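Local structure of cobalt-precorrin-5B C(1)-methyltransferase (Archaeoglobus fulgidus, 1SR8) at residues A52-A57 against V80-G85; L59-E64 against R148-S153; F235-D240 against P255-I260. The protein probably catalyses the S-adenosylmethionine-dependent methylation of C-1 in cobalt-precorrin-5B, giving cobalt-precorrin-6A in the anaerobic route to adenosylcobalamin. All coordinates share one frame; numbering follows the deposited sequence.

Interaction 1: residues A52-A57 against V80-G85; sequences AVAAIA and VEAEKG
Ala54 turns its methyl from helix 44-57 toward strand 76-83, where it meets two neighbouring side chains on the same face of the strand. CB of Ala54 lies 3.6 Å from CG2 of Val80, and Ala82 CB meets it beside Val80, at 3.8 Å. Val80 offers this methyl because CG2 stands between its own backbone N and carbonyl carbon (chi1, measured to CG1, is -55°); CG1 stays a little farther from Ala54 CB, at 4.1 Å. Ala82 has a second neighbour: its CB also packs on the carbonyl oxygen of Ala54, so one methyl touches both an apolar and a polar part of the helix surface. Alanine faces alanine here, and the backbones come close, with 5.9 Å between the CA atoms of Ala54 and Ala82.

Closer still is the turn that follows the strand. CA of Gly85 approaches O of Ala55 at 3.2 Å, a CA-H...O contact with an angle of 154° at the hydrogen, while the Ala55 methyl lies beside the carbonyl oxygen of Gly85. Gly85 has a positive phi of 82°, and a beta carbon at these backbone angles would collide with the carbonyl oxygen of Lys84, a conformation suited to glycine. The hydroxyl of Ser58 bridges the two segments, hydrogen bonded to both Ala55 O and Gly85 N.

Around these residues, Ala87 of strand 86-90 touches both Ala54 and Ala82, Val66 of strand 63-68 also reaches Ala54, and Val63 packs on Val80. Here helix 44-57 lies on the mixed sheet through Ala54 and Ala55, with Val53 on Val68, while Ile56 packs against Phe143 and Ala146 of helix 133-149.

Interaction 2: residues L59-E64 against R148-S153; sequences LKEKVE and REFNFS
Lys60 lays the aliphatic part of its side chain against the edge of the Phe150 ring, the two side chains crossing at about a right angle. CE of Lys60 comes within 3.3 Å of CD1 of Phe150, near the ring plane, and CD sits 3.6 Å from Phe150 CB. Glu61 meets the same edge a little farther along: its OE2 is 3.5 Å from CE1, in the plane of the ring, with the carboxylate turned almost perpendicular to it (86°). The apolar pair of this contact is Leu59 and Phe152, CD1 packing obliquely on CE1 at 3.7 Å.

The two charged groups pair with each other. Bends at chi3 (-90°) and chi4 bring Lys60 NZ back to Glu61 OE2, a salt bridge of 2.8 Å in which NZ comes from above the carboxylate plane. Glu149 CG lies over one face of the Phe150 ring, offset toward the rim, and Ile56 and Ala57 of helix 44-57 also touch Phe150. Were Phe150 replaced by an alanine, CE of Lys60 and the Glu61 carboxylate would probably lose the ring edge they lean on, with a gap left beside Ala57.

The backbone around the two aromatics is that of a helix end. Helix 133-149 ends in a Schellman motif, with Asn151 at positive phi as C-prime, Phe152 N bonded to Ser147 O, and a weak bond from Asn151 N to Arg148 O.

Interaction 3: residues F235-D240 against P255-I260; sequences FGVHID and PGLLKI
Val237, which meets helix 255-262 through CG1, lays its other methyl over a flat group: CG2 sits 4.0 Å above the centre of one face of the His238 ring. The indole of Trp193 also meets that imidazole, the ring planes at about 40°. No ring takes part across the contact itself, which is aliphatic throughout. It joins the turn and first helical residues after strand 231-234 to the start of the helix after strand 248-253, in an open parallel alpha/beta sheet where strand 210-214 runs between those two strands.

A type II' turn from Phe235 to His238, closed by His238 N to Phe235 O at 2.8 Å, turns the chain. Gly236 takes the positive-phi position (55°), and His238 stands at the N-cap of helix 239-242. Val237 CG1, anti to its own carbonyl carbon, is thereby presented to Leu257 and Ile260, one turn apart on the facing helix. The modelled separation from Leu257 is too short to trust, whereas CG2 of Ile260 lies 4.2 Å from Val237 CG1. Ile251 of strand 248-253 touches both Ile239 and Leu258, and Thr215 lies against Leu257 and Leu258. Asp240 adds a polar tie, its OD1 accepting a hydrogen bond from Trp261 NE1 and pairing with Arg271 NH2. On the buried side, the side chains of Ile239 and Leu258 meet at an angle, CD1 to CD2, 3.8 Å apart.

Interactions 1 and 2 form one continuous patch, their centres 8 Å apart and their segments alternating along the chain. Val80 N probably hydrogen bonds to Glu64 O (2.9 Å), linking neighbouring strands 76-83 and 63-68. Ala57 CB packs on Phe150 CZ at 3.4 Å and Ile56 CD1 on Phe152 CD2 at 3.5 Å, so helix 44-57 is shared by both: interaction 1 is its buried contact with strand 76-83, and interaction 2 lies at the surface beyond its end. Interaction 3 lies in the part built on the parallel sheet, across the chain's centre; its centre is about 39 Å from that of interaction 1 and 44 Å from that of interaction 2, with no direct touch.

Interaction 1: residues A52-A57 against V80-G85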
loop_
_atom_site.group_PDB
_atom_site.type_symbol
_atom_site.label_atom_id
_atom_site.label_comp_id
_atom_site.label_asym_id
_atom_site.label_seq_id
_atom_site.Cartn_x
_atom_site.Cartn_y
_atom_site.Cartn_z
ATOM N N ALA A 52 10.996 13.142 -1.748
ATOM C CA ALA A 52 11.596 13.963 -0.700
ATOM C C ALA A 52 13.041 13.568 -0.429
ATOM O O ALA A 52 13.926 14.422 -0.375
ATOM C CB ALA A 52 10.784 13.846 0.577
ATOM N N VAL A 53 13.277 12.274 -0.247
ATOM C CA VAL A 53 14.624 11.787 0.015
ATOM C C VAL A 53 15.577 12.093 -1.144
ATOM O O VAL A 53 16.720 12.489 -0.922
ATOM C CB VAL A 53 14.611 10.274 0.282
ATOM C CG1 VAL A 53 16.020 9.752 0.389
ATOM C CG2 VAL A 53 13.847 9.987 1.566
ATOM N N ALA A 54 15.105 11.919 -2.378
ATOM C CA ALA A 54 15.936 12.180 -3.552
ATOM C C ALA A 54 16.279 13.666 -3.698
ATOM O O ALA A 54 17.383 14.021 -4.101
ATOM C CB ALA A 54 15.238 11.677 -4.809
ATOM N N ALA A 55 15.336 14.538 -3.376
ATOM C CA ALA A 55 15.585 15.964 -3.477
ATOM C C ALA A 55 16.716 16.398 -2.536
ATOM O O ALA A 55 17.589 17.180 -2.927
ATOM C CB ALA A 55 14.305 16.738 -3.169
ATOM N N ILE A 56 16.699 15.891 -1.301
ATOM C CA ILE A 56 17.725 16.223 -0.302
ATOM C C ILE A 56 19.083 15.633 -0.679
ATOM O O ILE A 56 20.105 16.305 -0.621
ATOM C CB ILE A 56 17.344 15.687 1.111
ATOM C CG1 ILE A 56 16.131 16.450 1.659
ATOM C CG2 ILE A 56 18.532 15.814 2.062
ATOM C CD1 ILE A 56 15.663 15.959 3.009
ATOM N N ALA A 57 19.081 14.364 -1.054
ATOM C CA ALA A 57 20.292 13.677 -1.446
ATOM C C ALA A 57 20.935 14.299 -2.691
ATOM O O ALA A 57 22.161 14.385 -2.781
ATOM C CB ALA A 57 19.973 12.220 -1.707
ATOM N N VAL A 80 14.512 7.359 -9.296
ATOM C CA VAL A 80 14.082 8.742 -9.345
ATOM C C VAL A 80 14.906 9.533 -10.356
ATOM O O VAL A 80 15.903 9.040 -10.891
ATOM C CB VAL A 80 14.256 9.420 -7.961
ATOM C CG1 VAL A 80 13.533 8.637 -6.889
ATOM C CG2 VAL A 80 15.734 9.523 -7.619
ATOM N N GLU A 81 14.468 10.760 -10.611
ATOM C CA GLU A 81 15.157 11.680 -11.505
ATOM C C GLU A 81 15.353 12.924 -10.645
ATOM O O GLU A 81 14.485 13.790 -10.582
ATOM C CB GLU A 81 14.285 12.007 -12.716
ATOM C CG GLU A 81 14.951 12.935 -13.721
ATOM C CD GLU A 81 13.991 13.414 -14.798
ATOM O OE1 GLU A 81 13.019 14.126 -14.452
ATOM O OE2 GLU A 81 14.204 13.080 -15.988
ATOM N N ALA A 82 16.487 13.000 -9.965
ATOM C CA ALA A 82 16.750 14.127 -9.085
ATOM C C ALA A 82 17.998 14.913 -9.470
ATOM O O ALA A 82 18.959 14.356 -10.002
ATOM C CB ALA A 82 16.872 13.629 -7.650
ATOM N N GLU A 83 17.977 16.214 -9.192
ATOM C CA GLU A 83 19.115 17.071 -9.494
ATOM C C GLU A 83 19.054 18.399 -8.752
ATOM O O GLU A 83 18.096 19.156 -8.891
ATOM C CB GLU A 83 19.194 17.327 -10.998
ATOM C CG GLU A 83 20.429 18.097 -11.419
ATOM C CD GLU A 83 20.479 18.332 -12.910
ATOM O OE1 GLU A 83 20.550 17.337 -13.669
ATOM O OE2 GLU A 83 20.443 19.512 -13.322
ATOM N N LYS A 84 20.085 18.665 -7.957
ATOM C CA LYS A 84 20.200 19.903 -7.187
ATOM C C LYS A 84 18.960 20.335 -6.410
ATOM O O LYS A 84 18.434 21.431 -6.632
ATOM C CB LYS A 84 20.629 21.051 -8.105
ATOM C CG LYS A 84 21.982 20.852 -8.774
ATOM C CD LYS A 84 22.446 22.129 -9.471
ATOM C CE LYS A 84 21.553 22.511 -10.650
ATOM N NZ LYS A 84 21.681 21.567 -11.804
ATOM N N GLY A 85 18.491 19.485 -5.503
ATOM C CA GLY A 85 17.336 19.841 -4.701
ATOM C C GLY A 85 15.976 19.632 -5.335
ATOM O O GLY A 85 14.957 19.962 -4.728
#

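Interaction 2: residues L59-E64 against R148-S153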
loop_
_atom_site.group_PDB
_atom_site.type_symbol
_atom_site.label_atom_id
_atom_site.label_comp_id
_atom_site.label_asym_id
_atom_site.label_seq_id
_atom_site.Cartn_x
_atom_site.Cartn_y
_atom_site.Cartn_z
ATOM N N LEU A 59 21.276 17.209 -3.525
ATOM C CA LEU A 59 21.987 18.446 -3.261
ATOM C C LEU A 59 23.489 18.212 -3.235
ATOM O O LEU A 59 24.258 19.018 -3.752
ATOM C CB LEU A 59 21.559 19.030 -1.926
ATOM C CG LEU A 59 20.216 19.732 -1.935
ATOM C CD1 LEU A 59 19.958 20.325 -0.562
ATOM C CD2 LEU A 59 20.229 20.809 -3.001
ATOM N N LYS A 60 23.905 17.105 -2.629
ATOM C CA LYS A 60 25.325 16.797 -2.535
ATOM C C LYS A 60 25.839 15.669 -3.432
ATOM O O LYS A 60 26.870 15.061 -3.129
ATOM C CB LYS A 60 25.688 16.507 -1.078
ATOM C CG LYS A 60 24.661 15.702 -0.304
ATOM C CD LYS A 60 25.158 15.459 1.130
ATOM C CE LYS A 60 25.966 14.154 1.262
ATOM N NZ LYS A 60 26.991 13.962 0.193
ATOM N N GLU A 61 25.134 15.408 -4.534
ATOM C CA GLU A 61 25.517 14.361 -5.488
ATOM C C GLU A 61 24.358 13.955 -6.395
ATOM O O GLU A 61 23.193 14.145 -6.050
ATOM C CB GLU A 61 26.034 13.132 -4.746
ATOM C CG GLU A 61 25.083 12.621 -3.696
ATOM C CD GLU A 61 25.789 11.803 -2.650
ATOM O OE1 GLU A 61 26.501 10.852 -3.038
ATOM O OE2 GLU A 61 25.636 12.109 -1.446
ATOM N N LYS A 62 24.684 13.392 -7.555
ATOM C CA LYS A 62 23.660 12.971 -8.502
ATOM C C LYS A 62 22.939 11.733 -7.977
ATOM O O LYS A 62 23.567 10.800 -7.466
ATOM C CB LYS A 62 24.283 12.706 -9.883
ATOM C CG LYS A 62 25.248 11.525 -9.959
ATOM C CD LYS A 62 24.510 10.187 -10.065
ATOM C CE LYS A 62 25.465 9.030 -10.364
ATOM N NZ LYS A 62 26.169 9.197 -11.676
ATOM N N VAL A 63 21.614 11.744 -8.100
ATOM C CA VAL A 63 20.780 10.645 -7.620
ATOM C C VAL A 63 19.951 10.026 -8.736
ATOM O O VAL A 63 19.429 10.726 -9.606
ATOM C CB VAL A 63 19.798 11.127 -6.509
ATOM C CG1 VAL A 63 19.127 9.933 -5.847
ATOM C CG2 VAL A 63 20.534 11.965 -5.485
ATOM N N GLU A 64 19.829 8.705 -8.695
ATOM C CA GLU A 64 19.051 7.976 -9.681
ATOM C C GLU A 64 18.172 6.968 -8.977
ATOM O O GLU A 64 17.236 6.440 -9.564
ATOM C CB GLU A 64 19.973 7.252 -10.652
ATOM C CG GLU A 64 20.791 8.180 -11.528
ATOM C CD GLU A 64 21.789 7.428 -12.383
ATOM O OE1 GLU A 64 22.798 6.921 -11.831
ATOM O OE2 GLU A 64 21.550 7.340 -13.607
ATOM N N ARG A 148 19.562 14.016 8.261
ATOM C CA ARG A 148 20.763 13.662 9.008
ATOM C C ARG A 148 21.876 13.099 8.124
ATOM O O ARG A 148 23.030 13.497 8.246
ATOM C CB ARG A 148 20.418 12.649 10.100
ATOM C CG ARG A 148 19.667 13.246 11.259
ATOM C CD ARG A 148 19.109 12.174 12.154
ATOM N NE ARG A 148 18.547 12.737 13.375
ATOM C CZ ARG A 148 17.754 12.065 14.203
ATOM N NH1 ARG A 148 17.434 10.807 13.931
ATOM N NH2 ARG A 148 17.285 12.647 15.301
ATOM N N GLU A 149 21.538 12.176 7.235
ATOM C CA GLU A 149 22.541 11.582 6.362
ATOM C C GLU A 149 23.237 12.599 5.476
ATOM O O GLU A 149 24.445 12.521 5.263
ATOM C CB GLU A 149 21.904 10.524 5.468
ATOM C CG GLU A 149 22.905 9.756 4.630
ATOM C CD GLU A 149 22.268 8.588 3.903
ATOM O OE1 GLU A 149 21.413 7.906 4.512
ATOM O OE2 GLU A 149 22.628 8.345 2.731
ATOM N N PHE A 150 22.466 13.549 4.963
ATOM C CA PHE A 150 22.991 14.567 4.068
ATOM C C PHE A 150 23.141 15.926 4.728
ATOM O O PHE A 150 23.207 16.951 4.054
ATOM C CB PHE A 150 22.086 14.650 2.843
ATOM C CG PHE A 150 21.946 13.335 2.125
ATOM C CD1 PHE A 150 22.955 12.875 1.275
ATOM C CD2 PHE A 150 20.840 12.524 2.345
ATOM C CE1 PHE A 150 22.866 11.633 0.658
ATOM C CE2 PHE A 150 20.737 11.273 1.735
ATOM C CZ PHE A 150 21.753 10.828 0.890
ATOM N N ASN A 151 23.214 15.918 6.054
ATOM C CA ASN A 151 23.368 17.131 6.845
ATOM C C ASN A 151 22.551 18.286 6.273
ATOM O O ASN A 151 23.058 19.380 6.033
ATOM C CB ASN A 151 24.847 17.501 6.922
ATOM C CG ASN A 151 25.214 18.131 8.246
ATOM O OD1 ASN A 151 24.935 19.312 8.491
ATOM N ND2 ASN A 151 25.831 17.338 9.126
ATOM N N PHE A 152 21.269 18.012 6.073
ATOM C CA PHE A 152 20.314 18.966 5.530
ATOM C C PHE A 152 19.550 19.623 6.679
ATOM O O PHE A 152 19.219 18.964 7.667
ATOM C CB PHE A 152 19.348 18.213 4.610
ATOM C CG PHE A 152 18.318 19.079 3.960
ATOM C CD1 PHE A 152 18.680 19.997 2.977
ATOM C CD2 PHE A 152 16.977 18.958 4.307
ATOM C CE1 PHE A 152 17.715 20.784 2.344
ATOM C CE2 PHE A 152 16.001 19.737 3.683
ATOM C CZ PHE A 152 16.370 20.652 2.700
ATOM N N SER A 153 19.273 20.919 6.562
ATOM C CA SER A 153 18.542 21.627 7.611
ATOM C C SER A 153 17.307 22.355 7.092
ATOM O O SER A 153 16.549 22.918 7.874
ATOM C CB SER A 153 19.463 22.615 8.337
ATOM O OG SER A 153 20.032 23.539 7.428
#

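Interaction 3: residues F235-D240 against P255-I260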
loop_
_atom_site.group_PDB
_atom_site.type_symbol
_atom_site.label_atom_id
_atom_site.label_comp_id
_atom_site.label_asym_id
_atom_site.label_seq_id
_atom_site.Cartn_x
_atom_site.Cartn_y
_atom_site.Cartn_z
ATOM N N PHE A 235 -8.322 -9.971 1.408
ATOM C CA PHE A 235 -8.954 -10.322 0.148
ATOM C C PHE A 235 -9.771 -9.157 -0.397
ATOM O O PHE A 235 -10.431 -9.283 -1.430
ATOM C CB PHE A 235 -9.842 -11.558 0.333
ATOM C CG PHE A 235 -9.095 -12.853 0.208
ATOM C CD1 PHE A 235 -8.988 -13.489 -1.020
ATOM C CD2 PHE A 235 -8.446 -13.407 1.309
ATOM C CE1 PHE A 235 -8.236 -14.661 -1.154
ATOM C CE2 PHE A 235 -7.695 -14.573 1.185
ATOM C CZ PHE A 235 -7.592 -15.201 -0.051
ATOM N N GLY A 236 -9.719 -8.021 0.297
ATOM C CA GLY A 236 -10.472 -6.861 -0.147
ATOM C C GLY A 236 -11.952 -7.167 -0.333
ATOM O O GLY A 236 -12.625 -7.633 0.589
ATOM N N VAL A 237 -12.471 -6.915 -1.527
ATOM C CA VAL A 237 -13.877 -7.175 -1.787
ATOM C C VAL A 237 -14.080 -8.546 -2.416
ATOM O O VAL A 237 -15.213 -8.954 -2.680
ATOM C CB VAL A 237 -14.474 -6.100 -2.716
ATOM C CG1 VAL A 237 -14.263 -4.711 -2.100
ATOM C CG2 VAL A 237 -13.835 -6.194 -4.098
ATOM N N HIS A 238 -12.975 -9.257 -2.629
ATOM C CA HIS A 238 -13.000 -10.588 -3.242
ATOM C C HIS A 238 -13.210 -11.671 -2.185
ATOM O O HIS A 238 -12.471 -12.653 -2.133
ATOM C CB HIS A 238 -11.680 -10.825 -3.975
ATOM C CG HIS A 238 -11.246 -9.664 -4.817
ATOM N ND1 HIS A 238 -11.849 -9.345 -6.015
ATOM C CD2 HIS A 238 -10.297 -8.719 -4.612
ATOM C CE1 HIS A 238 -11.293 -8.254 -6.509
ATOM N NE2 HIS A 238 -10.349 -7.854 -5.677
ATOM N N ILE A 239 -14.228 -11.470 -1.349
ATOM C CA ILE A 239 -14.574 -12.384 -0.262
ATOM C C ILE A 239 -15.169 -13.701 -0.742
ATOM O O ILE A 239 -14.867 -14.759 -0.183
ATOM C CB ILE A 239 -15.575 -11.718 0.712
ATOM C CG1 ILE A 239 -14.869 -10.607 1.493
ATOM C CG2 ILE A 239 -16.155 -12.749 1.667
ATOM C CD1 ILE A 239 -15.777 -9.816 2.420
ATOM N N ASP A 240 -16.013 -13.631 -1.768
ATOM C CA ASP A 240 -16.657 -14.820 -2.322
ATOM C C ASP A 240 -15.613 -15.863 -2.694
ATOM O O ASP A 240 -15.780 -17.056 -2.427
ATOM C CB ASP A 240 -17.490 -14.462 -3.558
ATOM C CG ASP A 240 -18.663 -13.547 -3.232
ATOM O OD1 ASP A 240 -19.435 -13.865 -2.298
ATOM O OD2 ASP A 240 -18.816 -12.512 -3.921
ATOM N N PRO A 255 -17.451 -1.552 7.278
ATOM C CA PRO A 255 -18.732 -1.351 6.600
ATOM C C PRO A 255 -18.642 -1.047 5.106
ATOM O O PRO A 255 -19.388 -1.608 4.294
ATOM C CB PRO A 255 -19.339 -0.195 7.378
ATOM C CG PRO A 255 -18.851 -0.447 8.763
ATOM C CD PRO A 255 -17.405 -0.784 8.535
ATOM N N GLY A 256 -17.721 -0.154 4.754
ATOM C CA GLY A 256 -17.544 0.251 3.372
ATOM C C GLY A 256 -17.357 -0.857 2.359
ATOM O O GLY A 256 -18.116 -0.951 1.397
ATOM N N LEU A 257 -16.346 -1.694 2.570
ATOM C CA LEU A 257 -16.048 -2.784 1.651
ATOM C C LEU A 257 -16.957 -3.992 1.825
ATOM O O LEU A 257 -17.217 -4.723 0.868
ATOM C CB LEU A 257 -14.583 -3.202 1.798
ATOM C CG LEU A 257 -13.572 -2.184 1.272
ATOM C CD1 LEU A 257 -12.188 -2.492 1.786
ATOM C CD2 LEU A 257 -13.596 -2.213 -0.236
ATOM N N LEU A 258 -17.443 -4.204 3.043
ATOM C CA LEU A 258 -18.332 -5.329 3.306
ATOM C C LEU A 258 -19.667 -5.190 2.569
ATOM O O LEU A 258 -20.205 -6.172 2.058
ATOM C CB LEU A 258 -18.576 -5.476 4.812
ATOM C CG LEU A 258 -17.399 -6.004 5.633
ATOM C CD1 LEU A 258 -17.780 -6.063 7.102
ATOM C CD2 LEU A 258 -17.006 -7.384 5.126
ATOM N N LYS A 259 -20.208 -3.976 2.511
ATOM C CA LYS A 259 -21.474 -3.779 1.814
ATOM C C LYS A 259 -21.249 -3.853 0.304
ATOM O O LYS A 259 -22.160 -4.196 -0.449
ATOM C CB LYS A 259 -22.118 -2.442 2.202
ATOM C CG LYS A 259 -21.258 -1.235 1.930
ATOM C CD LYS A 259 -22.024 0.056 2.182
ATOM C CE LYS A 259 -21.148 1.263 1.875
ATOM N NZ LYS A 259 -20.533 1.157 0.516
ATOM N N ILE A 260 -20.033 -3.540 -0.135
ATOM C CA ILE A 260 -19.709 -3.615 -1.556
ATOM C C ILE A 260 -19.707 -5.088 -1.964
ATOM O O ILE A 260 -20.192 -5.449 -3.031
ATOM C CB ILE A 260 -18.320 -3.006 -1.862
ATOM C CG1 ILE A 260 -18.328 -1.508 -1.557
ATOM C CG2 ILE A 260 -17.955 -3.241 -3.316
ATOM C CD1 ILE A 260 -17.006 -0.817 -1.811
#